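Local coordinates for binding domain (Hc) of Paraclostridial Mosquitocidal Protein 1 (Paraclostridium bifermentans, PDB 6HOX) that probably recognises host nerve cells, as the receptor-binding part of a botulinum-like neurotoxin that targets Anopheles mosquitoes, at residues L347-Y352 with I385-M390; N332-V337 with E364-D369; R358-N363 with G394-A399; Y411-G416 with H430-W435. All blocks are in the same frame, centred on the assembly; numbering follows the deposited sequence.

All four contacts lie in the C-terminal beta-trefoil half of the binding domain. Interaction 1 is bonded to both interaction 2 and interaction 3, its centre about 8 Å from that of the former and about 7 Å from that of the latter: F388 N is 2.8 Å from D369 O, and I385 O 2.8 Å from L396 N, both probable hydrogen bonds. Interactions 2 and 3, centres about 12 Å apart, meet only where their segments adjoin in sequence. Interaction 4 has its centre about 8 Å from that of interaction 3, where A399 N approaches Y411 O at 2.8 Å. The bound acetate, probably from the crystallisation liquor, lies about 4 Å from the Y359 side chain of interaction 3.

Interaction 1 of 4, residues L347-Y352 with I385-M390; sequences LTLPMY and IRIFEM
L349 brings one methyl group against I387 and E389 in the buried interior of the C-terminal beta-trefoil, where the chain leaving strand 345-348 passes the end of strand 384-388. The leucine side chain runs obliquely to both partners, and its CD1 does all the touching. On one flank I387 offers its CG2 branch, 3.7 Å from L349 CD1; this branch lies anti to the backbone N of I387, while CG1 turns off beside that nitrogen. E389 meets the same methyl with several atoms rather than with one. Its CG stands anti to the backbone N (chi1 -165°), and the chain then bends at chi2 (-97°), which brings aliphatic and carboxylate atoms alike round the one methyl: L349 CD1 is 3.8 Å from E389 CB and 4.0 Å from E389 OE1. The charge is dealt with elsewhere, since OE2 forms a salt bridge with R392 and OE1 accepts from Y391 N. R392 also donates to P350 O and so joins both segments. Beyond the apolar patch, Y352 N donates to a water at 2.7 Å, and that water gives a weak hydrogen bond to E389 OE2 at 3.3 Å.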
# COMPACT_ATOMS: atom_id res chain seq x y z
N LEU A 347 -9.44 10.34 -22.63
CA LEU A 347 -10.56 10.75 -21.82
C LEU A 347 -10.69 12.26 -21.96
O LEU A 347 -9.76 12.98 -21.65
CB LEU A 347 -10.30 10.36 -20.36
CG LEU A 347 -11.42 10.65 -19.36
CD1 LEU A 347 -12.62 9.77 -19.65
CD2 LEU A 347 -10.92 10.43 -17.94
N THR A 348 -11.84 12.73 -22.46
CA THR A 348 -12.04 14.16 -22.64
C THR A 348 -13.54 14.47 -22.62
O THR A 348 -14.36 13.58 -22.43
CB THR A 348 -11.31 14.63 -23.91
OG1 THR A 348 -11.26 16.06 -23.90
CG2 THR A 348 -11.97 14.13 -25.18
N LEU A 349 -13.88 15.75 -22.76
CA LEU A 349 -15.25 16.15 -22.92
C LEU A 349 -15.53 16.28 -24.41
O LEU A 349 -14.62 16.55 -25.20
CB LEU A 349 -15.52 17.48 -22.20
CG LEU A 349 -15.64 17.39 -20.68
CD1 LEU A 349 -15.39 18.73 -20.02
CD2 LEU A 349 -16.99 16.85 -20.27
N PRO A 350 -16.80 16.11 -24.82
CA PRO A 350 -17.18 16.38 -26.20
C PRO A 350 -17.29 17.90 -26.42
O PRO A 350 -17.45 18.68 -25.45
CB PRO A 350 -18.53 15.67 -26.31
CG PRO A 350 -19.13 15.83 -24.93
CD PRO A 350 -17.95 15.76 -23.98
N MET A 351 -17.22 18.29 -27.69
CA MET A 351 -17.39 19.65 -28.13
C MET A 351 -18.72 20.20 -27.61
O MET A 351 -19.76 19.60 -27.84
CB MET A 351 -17.40 19.67 -29.66
CG MET A 351 -17.69 21.02 -30.26
SD MET A 351 -17.61 20.90 -32.06
CE MET A 351 -15.84 21.00 -32.29
N TYR A 352 -18.65 21.35 -26.93
CA TYR A 352 -19.77 21.92 -26.18
C TYR A 352 -21.01 22.18 -27.06
O TYR A 352 -22.16 22.05 -26.60
CB TYR A 352 -19.35 23.24 -25.52
CG TYR A 352 -20.43 23.83 -24.64
CD1 TYR A 352 -20.67 23.31 -23.38
CD2 TYR A 352 -21.23 24.87 -25.09
CE1 TYR A 352 -21.66 23.83 -22.57
CE2 TYR A 352 -22.23 25.40 -24.28
CZ TYR A 352 -22.44 24.88 -23.02
OH TYR A 352 -23.42 25.39 -22.23
N ILE A 385 -8.77 13.94 -10.13
CA ILE A 385 -8.49 14.37 -11.48
C ILE A 385 -9.35 15.60 -11.78
O ILE A 385 -10.57 15.53 -11.72
CB ILE A 385 -8.72 13.23 -12.49
CG1 ILE A 385 -7.80 12.04 -12.21
CG2 ILE A 385 -8.55 13.75 -13.92
CD1 ILE A 385 -7.95 10.89 -13.19
N ARG A 386 -8.66 16.71 -12.07
CA ARG A 386 -9.28 17.99 -12.30
C ARG A 386 -9.38 18.21 -13.81
O ARG A 386 -8.36 18.12 -14.52
CB ARG A 386 -8.50 19.12 -11.63
CG ARG A 386 -9.17 20.48 -11.76
CD ARG A 386 -8.72 21.49 -10.72
NE ARG A 386 -9.31 22.82 -10.91
CZ ARG A 386 -9.06 23.88 -10.13
NH1 ARG A 386 -8.24 23.77 -9.09
NH2 ARG A 386 -9.64 25.05 -10.37
N ILE A 387 -10.60 18.50 -14.25
CA ILE A 387 -10.96 18.82 -15.63
C ILE A 387 -10.98 20.35 -15.75
O ILE A 387 -11.72 21.01 -15.01
CB ILE A 387 -12.34 18.24 -16.00
CG1 ILE A 387 -12.49 16.75 -15.66
CG2 ILE A 387 -12.68 18.54 -17.45
CD1 ILE A 387 -11.49 15.86 -16.33
N PHE A 388 -10.20 20.87 -16.70
CA PHE A 388 -10.14 22.29 -17.05
C PHE A 388 -10.72 22.43 -18.45
O PHE A 388 -10.12 21.95 -19.41
CB PHE A 388 -8.71 22.83 -17.11
CG PHE A 388 -8.05 22.93 -15.76
CD1 PHE A 388 -8.20 24.08 -14.99
CD2 PHE A 388 -7.31 21.88 -15.25
CE1 PHE A 388 -7.62 24.16 -13.74
CE2 PHE A 388 -6.73 21.98 -14.00
CZ PHE A 388 -6.89 23.12 -13.24
N GLU A 389 -11.88 23.09 -18.55
CA GLU A 389 -12.57 23.22 -19.82
C GLU A 389 -13.42 24.48 -19.76
O GLU A 389 -13.91 24.86 -18.70
CB GLU A 389 -13.41 21.97 -20.12
CG GLU A 389 -13.88 21.86 -21.56
CD GLU A 389 -15.28 22.35 -21.90
OE1 GLU A 389 -16.11 22.56 -20.99
OE2 GLU A 389 -15.55 22.47 -23.11
N MET A 390 -13.60 25.12 -20.92
CA MET A 390 -14.19 26.44 -20.98
C MET A 390 -15.48 26.50 -20.15
O MET A 390 -15.63 27.39 -19.33
CB MET A 390 -14.49 26.84 -22.43
CG MET A 390 -14.40 28.33 -22.64
SD MET A 390 -14.03 28.73 -24.34
CE MET A 390 -13.84 30.50 -24.22
O HOH W 1 -16.25 22.35 -26.34

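Interaction 2 of 4, residues N332-V337 with E364-D369; sequences NDVADV and EGRNGD
R366 NE donates to D336 OD2 at 2.8 Å, the bond that fastens the loop before strand 369-373 to strand 333-339. The N-H...O angle is 149°, and the acceptor lies near the guanidinium plane, offering its syn lone pair, although the carboxylate and guanidinium planes are turned 72° apart. The arginine chain, extended from CG to NE, carries NE out to D336; the two side chains cross at about a right angle. Its terminal nitrogens turn back to its own segment, to D369 at the start of strand 369-373: R366 NH2 donates to D369 OD2 at 3.0 Å, meeting that oxygen from above the carboxylate plane, and NH1 adds a weak bond to the same atom. D336, R366 and D369 thus form a salt-bridge network with the arginine between two acids. V334 CG1 closes against the guanidinium edge, 3.6 Å from R366 NH2, and lies 3.9 Å from D369 OD2. Over one face of the group stands G368 O, 3.8 Å above its plane. A water accepts from R366 NH2 and lies within hydrogen-bonding distance of D336 OD1 and A335 O. On this surface of the trefoil, a single cation shared by two carboxylates would probably favour the ionised form of both acids, while the several grips on R366 limit rotation of its guanidinium group.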
# COMPACT_ATOMS: atom_id res chain seq x y z
N ASN A 332 -0.19 17.70 -9.65
CA ASN A 332 -0.47 18.86 -10.49
C ASN A 332 0.07 18.73 -11.91
O ASN A 332 -0.01 19.70 -12.68
CB ASN A 332 -0.00 20.18 -9.88
CG ASN A 332 -0.63 20.47 -8.54
OD1 ASN A 332 0.01 21.08 -7.68
ND2 ASN A 332 -1.87 20.05 -8.34
N ASP A 333 0.53 17.55 -12.31
CA ASP A 333 0.96 17.33 -13.70
C ASP A 333 -0.26 17.34 -14.61
O ASP A 333 -1.30 16.80 -14.25
CB ASP A 333 1.68 16.00 -13.89
CG ASP A 333 3.12 15.99 -13.40
OD1 ASP A 333 3.62 17.06 -13.00
OD2 ASP A 333 3.73 14.89 -13.44
N VAL A 334 -0.11 17.94 -15.80
CA VAL A 334 -1.11 17.90 -16.83
C VAL A 334 -0.81 16.67 -17.69
O VAL A 334 0.31 16.46 -18.14
CB VAL A 334 -1.16 19.19 -17.66
CG1 VAL A 334 -2.04 19.03 -18.90
CG2 VAL A 334 -1.68 20.35 -16.82
N ALA A 335 -1.83 15.84 -17.88
CA ALA A 335 -1.61 14.55 -18.51
C ALA A 335 -2.93 14.05 -19.10
O ALA A 335 -4.01 14.47 -18.70
CB ALA A 335 -1.02 13.59 -17.49
N ASP A 336 -2.82 13.16 -20.09
CA ASP A 336 -3.98 12.55 -20.67
C ASP A 336 -4.06 11.11 -20.20
O ASP A 336 -3.04 10.49 -19.90
CB ASP A 336 -3.96 12.68 -22.19
CG ASP A 336 -4.23 14.11 -22.60
OD1 ASP A 336 -5.24 14.71 -22.09
OD2 ASP A 336 -3.43 14.63 -23.37
N VAL A 337 -5.29 10.62 -20.12
CA VAL A 337 -5.56 9.21 -19.88
C VAL A 337 -5.97 8.58 -21.21
O VAL A 337 -7.07 8.84 -21.72
CB VAL A 337 -6.64 9.04 -18.80
CG1 VAL A 337 -6.90 7.58 -18.51
CG2 VAL A 337 -6.27 9.80 -17.53
N GLU A 364 -10.25 11.22 -29.98
CA GLU A 364 -8.92 11.52 -30.48
C GLU A 364 -8.61 12.99 -30.22
O GLU A 364 -7.48 13.35 -29.94
CB GLU A 364 -8.84 11.20 -31.97
CG GLU A 364 -7.45 11.41 -32.53
CD GLU A 364 -7.10 10.57 -33.75
OE1 GLU A 364 -7.84 10.65 -34.75
OE2 GLU A 364 -6.10 9.82 -33.68
N GLY A 365 -9.64 13.83 -30.30
CA GLY A 365 -9.55 15.27 -30.12
C GLY A 365 -9.57 15.69 -28.65
O GLY A 365 -10.63 15.67 -27.99
N ARG A 366 -8.39 16.08 -28.17
CA ARG A 366 -8.15 16.71 -26.87
C ARG A 366 -9.01 17.98 -26.77
O ARG A 366 -8.92 18.86 -27.62
CB ARG A 366 -6.66 17.04 -26.75
CG ARG A 366 -6.15 17.28 -25.34
CD ARG A 366 -4.64 17.11 -25.30
NE ARG A 366 -4.13 17.30 -23.96
CZ ARG A 366 -3.90 18.47 -23.38
NH1 ARG A 366 -4.02 19.60 -24.06
NH2 ARG A 366 -3.54 18.52 -22.10
N ASN A 367 -9.85 18.04 -25.73
CA ASN A 367 -10.79 19.12 -25.50
C ASN A 367 -10.74 19.53 -24.02
O ASN A 367 -11.55 19.08 -23.21
CB ASN A 367 -12.22 18.72 -25.89
CG ASN A 367 -13.20 19.84 -25.66
OD1 ASN A 367 -12.81 21.00 -25.63
ND2 ASN A 367 -14.47 19.52 -25.50
N GLY A 368 -9.79 20.41 -23.70
CA GLY A 368 -9.51 20.82 -22.34
C GLY A 368 -8.29 20.11 -21.82
O GLY A 368 -7.59 19.44 -22.59
N ASP A 369 -8.02 20.26 -20.51
CA ASP A 369 -6.86 19.68 -19.86
C ASP A 369 -7.32 18.86 -18.66
O ASP A 369 -8.31 19.20 -18.03
CB ASP A 369 -5.86 20.76 -19.44
CG ASP A 369 -5.35 21.59 -20.61
OD1 ASP A 369 -6.03 22.56 -20.98
OD2 ASP A 369 -4.30 21.23 -21.17
O HOH W 2 -4.64 16.84 -20.20

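Interaction 3 of 4, residues R358-N363 with G394-A399; sequences RYMVLN and GLLSIA
M360 and L396 make the buried apolar half of this contact, and Y359 with A399 the more open half. In the first pair the methionine touches with its CG, 3.7 Å from L396 CD1. That CG lies anti to the carbonyl carbon of M360 (chi1 -53°), and the chain bends at chi2 and chi3, so that CG rather than the terminal methyl makes the touch. L396 carries its CG anti to its own backbone N, which swings the CD1 methyl across to the methionine. M360 also packs on L347 and L349, and L396 on L347, so the pair belongs to the hydrophobic interior of the beta-trefoil. In the second pair the ring of Y359 presents an edge: its CE1 is 3.9 Å from A399 CB, which lies near the ring plane. The same tyrosine packs on Y411.

The polar interactions run through the neighbouring strand 409-415 and the turn before strand 394-398. R358 NH1 donates to S414 O and to N393 O, while the backbones of R358 and M360 hydrogen-bond with S414 and L412. Strand 409-415 is therefore a common neighbour of both segments, pairing also with strand 394-398. Between the two segments the contact is apolar packing, which is probably less directional than the backbone bonds, among them those to strand 409-415, that hold each segment.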
# COMPACT_ATOMS: atom_id res chain seq x y z
N ARG A 358 -21.85 17.28 -19.06
CA ARG A 358 -20.55 17.15 -18.41
C ARG A 358 -20.02 15.71 -18.46
O ARG A 358 -18.98 15.41 -17.83
CB ARG A 358 -20.69 17.66 -16.97
CG ARG A 358 -20.85 19.17 -16.88
CD ARG A 358 -21.23 19.65 -15.49
NE ARG A 358 -20.98 21.08 -15.35
CZ ARG A 358 -19.82 21.63 -14.97
NH1 ARG A 358 -18.78 20.88 -14.68
NH2 ARG A 358 -19.72 22.95 -14.87
N TYR A 359 -20.71 14.83 -19.19
CA TYR A 359 -20.29 13.44 -19.35
C TYR A 359 -19.02 13.37 -20.19
O TYR A 359 -18.88 14.06 -21.22
CB TYR A 359 -21.39 12.57 -19.98
CG TYR A 359 -22.63 12.50 -19.14
CD1 TYR A 359 -22.63 11.81 -17.93
CD2 TYR A 359 -23.78 13.16 -19.51
CE1 TYR A 359 -23.76 11.78 -17.13
CE2 TYR A 359 -24.92 13.12 -18.72
CZ TYR A 359 -24.91 12.43 -17.52
OH TYR A 359 -26.03 12.40 -16.75
N MET A 360 -18.09 12.50 -19.76
CA MET A 360 -16.84 12.32 -20.46
C MET A 360 -17.06 11.32 -21.59
O MET A 360 -17.90 10.44 -21.46
CB MET A 360 -15.74 11.80 -19.53
CG MET A 360 -15.54 12.63 -18.27
SD MET A 360 -15.03 14.35 -18.56
CE MET A 360 -13.36 14.13 -19.14
N VAL A 361 -16.27 11.47 -22.66
CA VAL A 361 -16.24 10.60 -23.79
C VAL A 361 -14.79 10.21 -24.04
O VAL A 361 -13.89 10.74 -23.39
CB VAL A 361 -16.87 11.29 -25.03
CG1 VAL A 361 -18.33 11.63 -24.80
CG2 VAL A 361 -16.09 12.54 -25.44
N LEU A 362 -14.58 9.26 -24.96
CA LEU A 362 -13.28 8.90 -25.47
C LEU A 362 -13.15 9.46 -26.89
O LEU A 362 -13.95 9.13 -27.75
CB LEU A 362 -13.12 7.37 -25.48
CG LEU A 362 -13.44 6.67 -24.17
CD1 LEU A 362 -13.25 5.17 -24.32
CD2 LEU A 362 -12.58 7.21 -23.03
N ASN A 363 -12.14 10.30 -27.11
CA ASN A 363 -12.03 11.06 -28.33
C ASN A 363 -10.55 11.20 -28.67
O ASN A 363 -9.73 11.27 -27.78
CB ASN A 363 -12.68 12.43 -28.19
CG ASN A 363 -13.22 12.99 -29.49
OD1 ASN A 363 -14.23 12.52 -29.99
ND2 ASN A 363 -12.59 14.03 -30.00
N GLY A 394 -14.36 20.91 -13.51
CA GLY A 394 -14.84 20.06 -12.41
C GLY A 394 -13.81 19.03 -11.97
O GLY A 394 -12.69 19.00 -12.46
N LEU A 395 -14.21 18.19 -11.01
CA LEU A 395 -13.46 17.01 -10.63
C LEU A 395 -14.12 15.82 -11.30
O LEU A 395 -15.36 15.73 -11.37
CB LEU A 395 -13.45 16.83 -9.11
CG LEU A 395 -12.73 17.91 -8.31
CD1 LEU A 395 -12.85 17.67 -6.80
CD2 LEU A 395 -11.27 18.00 -8.70
N LEU A 396 -13.29 14.92 -11.81
CA LEU A 396 -13.77 13.71 -12.42
C LEU A 396 -14.45 12.86 -11.35
O LEU A 396 -13.87 12.59 -10.28
CB LEU A 396 -12.61 12.97 -13.08
CG LEU A 396 -13.01 11.68 -13.79
CD1 LEU A 396 -13.78 12.00 -15.08
CD2 LEU A 396 -11.80 10.83 -14.07
N SER A 397 -15.69 12.47 -11.64
CA SER A 397 -16.47 11.63 -10.78
C SER A 397 -17.32 10.66 -11.62
O SER A 397 -17.19 10.60 -12.84
CB SER A 397 -17.32 12.47 -9.86
OG SER A 397 -17.77 11.68 -8.77
N ILE A 398 -18.12 9.85 -10.93
CA ILE A 398 -19.10 8.96 -11.53
C ILE A 398 -20.47 9.52 -11.20
O ILE A 398 -20.68 10.02 -10.09
CB ILE A 398 -18.94 7.50 -11.04
CG1 ILE A 398 -18.78 7.42 -9.52
CG2 ILE A 398 -17.78 6.83 -11.77
CD1 ILE A 398 -18.96 6.03 -8.96
N ALA A 399 -21.37 9.50 -12.20
CA ALA A 399 -22.69 10.13 -12.10
C ALA A 399 -23.64 9.20 -11.33
O ALA A 399 -24.00 8.12 -11.84
CB ALA A 399 -23.20 10.46 -13.48

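Interaction 4 of 4, residues Y411-G416 with H430-W435; sequences YLYSSG and HTKTNW
L412 and W435 meet in the interior, with the leucine CG 4.0 Å from W435 CH2, on the six-membered ring of the indole. L412 CD2 follows at 4.2 Å from the same W435 CH2, and the leucine approaches the ring obliquely. The other approach is looser: Y413 OH and K432 NZ stand 4.3 Å apart, too far for a bond, and the ammonium group instead hydrogen-bonds with the hydroxyl of Y418.

Each partner has further ties. W435 NE1 donates to L396 O, which limits rotation of the indole, and the ring also packs on I398 and M265. L412 is tied by backbone bonds to M360, and its side chain packs on L396. The contact lies in the C-terminal beta-trefoil, where strand 409-415 pairs with strand 394-398 and W435 opens strand 435-438, a partner of strand 263-267.

Further out, the chain between helix 427-432 and W435 is braced by a doubly used carbonyl. H430 O accepts from T433 OG1 at 2.7 Å and from T433 N at 3.1 Å, both coming from the same face of the carbonyl plane; the hydroxyl oxygen is tilted 28° out of that plane. At the far end of the other segment, S415 occupies the N-cap position of helix 416-420, its OG accepting from Y418 N.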
# COMPACT_ATOMS: atom_id res chain seq x y z
N TYR A 411 -21.67 6.52 -15.52
CA TYR A 411 -20.88 7.29 -16.50
C TYR A 411 -19.92 8.20 -15.76
O TYR A 411 -20.17 8.58 -14.61
CB TYR A 411 -21.81 8.05 -17.46
CG TYR A 411 -22.51 7.14 -18.42
CD1 TYR A 411 -21.87 6.70 -19.57
CD2 TYR A 411 -23.78 6.66 -18.16
CE1 TYR A 411 -22.49 5.84 -20.46
CE2 TYR A 411 -24.42 5.79 -19.04
CZ TYR A 411 -23.77 5.38 -20.19
OH TYR A 411 -24.36 4.51 -21.07
N LEU A 412 -18.80 8.51 -16.41
CA LEU A 412 -17.84 9.47 -15.86
C LEU A 412 -18.30 10.88 -16.25
O LEU A 412 -18.82 11.08 -17.35
CB LEU A 412 -16.44 9.17 -16.41
CG LEU A 412 -15.65 8.06 -15.72
CD1 LEU A 412 -16.38 6.74 -15.77
CD2 LEU A 412 -14.28 7.91 -16.36
N TYR A 413 -18.12 11.85 -15.34
CA TYR A 413 -18.48 13.24 -15.63
C TYR A 413 -17.58 14.22 -14.86
O TYR A 413 -16.94 13.88 -13.85
CB TYR A 413 -19.98 13.47 -15.38
CG TYR A 413 -20.36 13.78 -13.96
CD1 TYR A 413 -20.34 12.79 -12.98
CD2 TYR A 413 -20.75 15.05 -13.58
CE1 TYR A 413 -20.66 13.07 -11.66
CE2 TYR A 413 -21.09 15.35 -12.27
CZ TYR A 413 -21.04 14.35 -11.31
OH TYR A 413 -21.40 14.60 -10.02
N SER A 414 -17.53 15.45 -15.38
CA SER A 414 -16.84 16.57 -14.75
C SER A 414 -17.78 17.31 -13.79
O SER A 414 -18.65 18.04 -14.25
CB SER A 414 -16.28 17.49 -15.77
OG SER A 414 -15.70 18.61 -15.14
N SER A 415 -17.58 17.15 -12.48
CA SER A 415 -18.45 17.77 -11.45
C SER A 415 -17.90 19.14 -11.04
O SER A 415 -16.90 19.23 -10.33
CB SER A 415 -18.63 16.90 -10.22
OG SER A 415 -19.35 17.61 -9.20
N GLY A 416 -18.60 20.19 -11.48
CA GLY A 416 -18.34 21.56 -11.06
C GLY A 416 -18.69 21.74 -9.59
O GLY A 416 -17.96 22.41 -8.88
N HIS A 430 -16.69 12.60 -1.57
CA HIS A 430 -15.23 12.49 -1.53
C HIS A 430 -14.83 11.15 -2.18
O HIS A 430 -13.98 11.15 -3.05
CB HIS A 430 -14.63 12.65 -0.12
CG HIS A 430 -14.28 14.05 0.27
ND1 HIS A 430 -14.23 14.46 1.59
CD2 HIS A 430 -14.00 15.14 -0.47
CE1 HIS A 430 -13.93 15.75 1.64
NE2 HIS A 430 -13.78 16.19 0.39
N THR A 431 -15.47 10.05 -1.76
CA THR A 431 -15.17 8.69 -2.25
C THR A 431 -15.30 8.61 -3.78
O THR A 431 -14.44 8.03 -4.44
CB THR A 431 -16.03 7.66 -1.49
OG1 THR A 431 -15.68 7.65 -0.10
CG2 THR A 431 -15.87 6.25 -1.99
N LYS A 432 -16.37 9.21 -4.35
CA LYS A 432 -16.65 9.19 -5.80
C LYS A 432 -15.63 10.01 -6.62
O LYS A 432 -15.62 9.88 -7.87
CB LYS A 432 -18.01 9.81 -6.13
CG LYS A 432 -19.23 9.09 -5.58
CD LYS A 432 -20.50 9.45 -6.31
CE LYS A 432 -20.98 10.86 -6.06
NZ LYS A 432 -21.77 11.36 -7.22
N THR A 433 -14.84 10.86 -5.97
CA THR A 433 -13.86 11.73 -6.64
C THR A 433 -12.42 11.22 -6.48
O THR A 433 -11.49 11.84 -6.99
CB THR A 433 -13.98 13.19 -6.16
OG1 THR A 433 -13.73 13.26 -4.76
CG2 THR A 433 -15.34 13.78 -6.46
N ASN A 434 -12.25 10.05 -5.86
CA ASN A 434 -10.93 9.45 -5.66
C ASN A 434 -10.76 8.31 -6.66
O ASN A 434 -11.64 7.47 -6.79
CB ASN A 434 -10.75 8.93 -4.24
CG ASN A 434 -10.66 10.02 -3.21
OD1 ASN A 434 -10.12 11.09 -3.48
ND2 ASN A 434 -11.13 9.75 -2.01
N TRP A 435 -9.62 8.32 -7.35
CA TRP A 435 -9.30 7.40 -8.41
C TRP A 435 -8.00 6.66 -8.08
O TRP A 435 -7.05 7.28 -7.58
CB TRP A 435 -9.17 8.18 -9.72
CG TRP A 435 -10.49 8.70 -10.19
CD1 TRP A 435 -11.00 9.95 -9.97
CD2 TRP A 435 -11.50 7.97 -10.91
NE1 TRP A 435 -12.24 10.05 -10.54
CE2 TRP A 435 -12.58 8.86 -11.12
CE3 TRP A 435 -11.60 6.66 -11.40
CZ2 TRP A 435 -13.74 8.48 -11.80
CZ3 TRP A 435 -12.74 6.29 -12.09
CH2 TRP A 435 -13.80 7.19 -12.28